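Local coordinates for protein transcriptional regulator, LRP/AsnC family (Neisseria meningitidis, PDB 2P5V) that probably binds specific DNA sequences as an Lrp/AsnC-type transcriptional regulator, with calcium ions bound in the crystal, at residues G[96-101]-G[123-128]; G[129-132]-G[138-141]. One frame throughout, in Å; residues are numbered along the deposited sequence.

Contact 1: residues G[96-101]-G[123-128]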
# COMPACT_ATOMS: atom_id res chain seq x y z
N PRO G 96 12.41 -24.96 13.81
CA PRO G 96 13.76 -25.06 13.22
C PRO G 96 13.88 -24.51 11.79
O PRO G 96 14.98 -24.15 11.36
CB PRO G 96 14.05 -26.57 13.24
CG PRO G 96 13.00 -27.17 14.11
CD PRO G 96 11.81 -26.29 14.02
N GLU G 97 12.77 -24.46 11.06
CA GLU G 97 12.76 -23.89 9.71
C GLU G 97 12.97 -22.38 9.69
O GLU G 97 13.44 -21.85 8.70
CB GLU G 97 11.49 -24.26 8.93
CG GLU G 97 10.19 -24.09 9.69
CD GLU G 97 9.82 -25.31 10.52
OE1 GLU G 97 9.38 -26.31 9.94
OE2 GLU G 97 9.98 -25.24 11.76
N VAL G 98 12.64 -21.69 10.79
CA VAL G 98 12.92 -20.25 10.91
C VAL G 98 14.32 -20.06 11.52
O VAL G 98 14.55 -20.40 12.66
CB VAL G 98 11.84 -19.52 11.77
CG1 VAL G 98 12.12 -18.02 11.90
CG2 VAL G 98 10.47 -19.76 11.20
N LEU G 99 15.24 -19.54 10.71
CA LEU G 99 16.62 -19.23 11.14
C LEU G 99 16.72 -17.88 11.86
O LEU G 99 17.47 -17.73 12.82
CB LEU G 99 17.55 -19.19 9.93
CG LEU G 99 18.05 -20.56 9.45
CD1 LEU G 99 16.89 -21.47 9.06
CD2 LEU G 99 19.05 -20.39 8.28
N SER G 100 15.97 -16.90 11.41
CA SER G 100 16.04 -15.60 12.04
C SER G 100 14.68 -14.94 12.06
O SER G 100 13.83 -15.18 11.20
CB SER G 100 17.13 -14.72 11.39
OG SER G 100 16.81 -14.38 10.05
N CYS G 101 14.48 -14.14 13.10
CA CYS G 101 13.26 -13.39 13.31
C CYS G 101 13.64 -12.07 13.97
O CYS G 101 14.30 -12.06 15.01
CB CYS G 101 12.31 -14.16 14.23
SG CYS G 101 10.79 -13.28 14.61
N SER G 123 3.77 -24.34 2.50
CA SER G 123 2.35 -24.29 2.70
C SER G 123 1.89 -24.97 3.99
O SER G 123 1.05 -24.43 4.71
CB SER G 123 1.65 -24.92 1.50
OG SER G 123 0.26 -25.00 1.76
N HIS G 124 2.43 -26.15 4.29
CA HIS G 124 2.09 -26.85 5.53
C HIS G 124 2.51 -26.05 6.75
O HIS G 124 1.75 -25.92 7.71
CB HIS G 124 2.74 -28.24 5.58
CG HIS G 124 1.88 -29.32 5.02
ND1 HIS G 124 1.97 -29.74 3.71
CD2 HIS G 124 0.90 -30.07 5.58
CE1 HIS G 124 1.09 -30.70 3.49
NE2 HIS G 124 0.43 -30.92 4.62
N PHE G 125 3.73 -25.52 6.72
CA PHE G 125 4.22 -24.68 7.81
C PHE G 125 3.31 -23.47 8.03
O PHE G 125 2.76 -23.29 9.12
CB PHE G 125 5.64 -24.20 7.52
CG PHE G 125 6.14 -23.21 8.51
CD1 PHE G 125 6.35 -23.58 9.83
CD2 PHE G 125 6.37 -21.89 8.15
CE1 PHE G 125 6.79 -22.68 10.77
CE2 PHE G 125 6.83 -20.97 9.09
CZ PHE G 125 7.04 -21.36 10.39
N VAL G 126 3.13 -22.67 6.99
CA VAL G 126 2.31 -21.47 7.06
C VAL G 126 0.87 -21.76 7.54
O VAL G 126 0.42 -21.20 8.55
CB VAL G 126 2.28 -20.78 5.67
CG1 VAL G 126 1.17 -19.75 5.60
CG2 VAL G 126 3.64 -20.14 5.39
N LEU G 127 0.17 -22.65 6.85
CA LEU G 127 -1.24 -22.92 7.15
C LEU G 127 -1.45 -23.60 8.50
O LEU G 127 -2.38 -23.25 9.23
CB LEU G 127 -1.89 -23.77 6.05
CG LEU G 127 -2.06 -23.13 4.65
CD1 LEU G 127 -3.09 -23.92 3.83
CD2 LEU G 127 -2.47 -21.67 4.72
N ASP G 128 -0.60 -24.58 8.83
CA ASP G 128 -0.79 -25.39 10.04
C ASP G 128 -0.04 -24.84 11.27
O ASP G 128 -0.48 -25.05 12.39
CB ASP G 128 -0.38 -26.85 9.80
CG ASP G 128 -0.93 -27.41 8.51
OD1 ASP G 128 -1.92 -26.85 7.99
OD2 ASP G 128 -0.37 -28.41 8.02
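Glu97 lays the aliphatic part of its side chain over one face of the Phe125 ring, the ring that helix 119-130 extends toward the start of strand 98-104. Its CG sits 4.0 Å from the ring centroid, a CH-pi contact displaced toward the rim. The approach is 21° off the ring normal. The torsions explain the pose: CG lies between the backbone N and the carbonyl carbon (chi1 46°), and the bend at chi2 carries the carboxylate outward past the rim on the CD1 side, where Glu97 CD comes within 3.9 Å of Phe125 CD1. The methylene CG makes the face contact; the carboxylate, though nearly parallel to the ring with the planes 10° apart, overhangs its rim. No hydrogen bond joins the segments.

Val98, the first residue of the strand, adds one methyl group: its CG2 approaches Phe125 CZ obliquely at 3.9 Å. On the helix side, CG of Phe125 stands anti to its backbone N, which carries the ring out from the helix to both partners.

Trp95 meets the same ring edge-to-face, and Phe116 of strand 110-116 meets it at an inclined angle, making a small aromatic cluster between helix and sheet. Val98 also packs on Val92 of helix 84-94. Farther along, Leu99 and Ser100 both face Gln113 in a classic beta bulge, and Ser100 and Cys101 pair antiparallel with a strand of the second subunit, continuing the sheet across the interface.

Contact 2: residues G[129-132]-G[138-141]. With CA (calcium ion), chain I.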
# COMPACT_ATOMS: atom_id res chain seq x y z
N THR G 129 1.09 -24.15 11.07
CA THR G 129 1.89 -23.69 12.21
C THR G 129 1.81 -22.19 12.41
O THR G 129 1.36 -21.73 13.45
CB THR G 129 3.37 -24.12 12.07
OG1 THR G 129 3.44 -25.54 12.04
CG2 THR G 129 4.20 -23.63 13.25
N LEU G 130 2.23 -21.42 11.42
CA LEU G 130 2.33 -19.98 11.57
C LEU G 130 0.97 -19.31 11.81
O LEU G 130 0.78 -18.64 12.82
CB LEU G 130 2.97 -19.37 10.34
CG LEU G 130 3.29 -17.88 10.40
CD1 LEU G 130 4.13 -17.56 11.64
CD2 LEU G 130 4.01 -17.49 9.14
N LEU G 131 0.03 -19.52 10.89
CA LEU G 131 -1.22 -18.76 10.88
C LEU G 131 -2.15 -19.20 11.98
O LEU G 131 -2.98 -18.42 12.43
CB LEU G 131 -1.91 -18.87 9.51
CG LEU G 131 -1.14 -18.20 8.37
CD1 LEU G 131 -1.80 -18.45 7.03
CD2 LEU G 131 -1.01 -16.70 8.62
N SER G 132 -2.00 -20.45 12.41
CA SER G 132 -2.79 -21.04 13.48
C SER G 132 -2.40 -20.50 14.86
O SER G 132 -3.15 -20.65 15.83
CB SER G 132 -2.62 -22.56 13.47
OG SER G 132 -1.25 -22.90 13.66
N ASP G 138 -1.61 -11.97 10.83
CA ASP G 138 -1.44 -12.25 9.40
C ASP G 138 0.03 -12.44 9.02
O ASP G 138 0.92 -12.05 9.77
CB ASP G 138 -2.05 -11.12 8.54
CG ASP G 138 -2.82 -11.65 7.33
OD1 ASP G 138 -2.44 -12.72 6.78
OD2 ASP G 138 -3.80 -11.00 6.92
N ALA G 139 0.26 -13.03 7.85
CA ALA G 139 1.59 -13.23 7.31
C ALA G 139 1.56 -13.12 5.79
O ALA G 139 0.57 -13.42 5.16
CB ALA G 139 2.16 -14.58 7.73
N GLN G 140 2.65 -12.63 5.21
CA GLN G 140 2.79 -12.59 3.76
C GLN G 140 4.26 -12.75 3.44
O GLN G 140 5.10 -12.23 4.17
CB GLN G 140 2.24 -11.29 3.18
CG GLN G 140 2.90 -10.03 3.71
CD GLN G 140 2.35 -8.79 3.05
OE1 GLN G 140 1.34 -8.24 3.48
NE2 GLN G 140 3.00 -8.36 1.99
N SER G 141 4.55 -13.45 2.36
CA SER G 141 5.87 -13.99 2.13
C SER G 141 6.39 -13.72 0.74
O SER G 141 5.63 -13.67 -0.24
CB SER G 141 5.86 -15.49 2.37
OG SER G 141 5.44 -15.78 3.69
CA CA I . -3.51 -11.14 4.30
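Leu130 and Leu131 converge on the methyl group of Ala139, each touching it with its CD2 branch. Leu130 CD2 lies 3.7 Å from Ala139 CB, and Leu131 CD2 lies 3.9 Å from the same CB. The first torsions differ: CG of Leu130 is anti to its backbone N, whereas CG of Leu131 is anti to its carbonyl carbon (chi1 -67°). CB of Leu131 points alongside the strand rather than at it, and this chi1 with an extended chi2 brings CD2 back to Ala139. The side-chain contacts are apolar, and no hydrogen bond joins the segments.

Asp138 starts out on the other side of the strand from Ala139. Its OD1 accepts a bent bond from Ala139 N (2.9 Å, 139°) on the anti side, 16° out of the carboxylate plane, which helps fix the rotation of the carboxylate. Its OD2 binds calcium at 2.6 Å.

Asp109 and the backbone carbonyl of Glu107, both of the fourth subunit, bind this ion too, so Asp138 helps form a calcium site between subunits. The fold is the ferredoxin-like alpha/beta sandwich of Lrp/AsnC regulators, helix 119-130 packing on the sheet and leading into edge strand 136-150.

Helix 119-130 connects the two contacts, whose centres are 8 Å apart. Phe125 in contact 1 reaches toward strand 98-104, at one edge of the four-stranded sheet within the chain, while Leu130 in contact 2 meets strand 136-150 at the other. Two probable backbone hydrogen bonds join them directly, Phe125 O to Leu130 N at 3.0 Å and Val126 O to Leu131 N at 2.9 Å. Trp95 also spans both, packing on Phe125 and Leu130. The calcium bound by Asp138 belongs to contact 2, and a second calcium ion lies about 10 Å from the Asp138 side chain. Contact 1 instead borders the sheet's continuation into the second subunit.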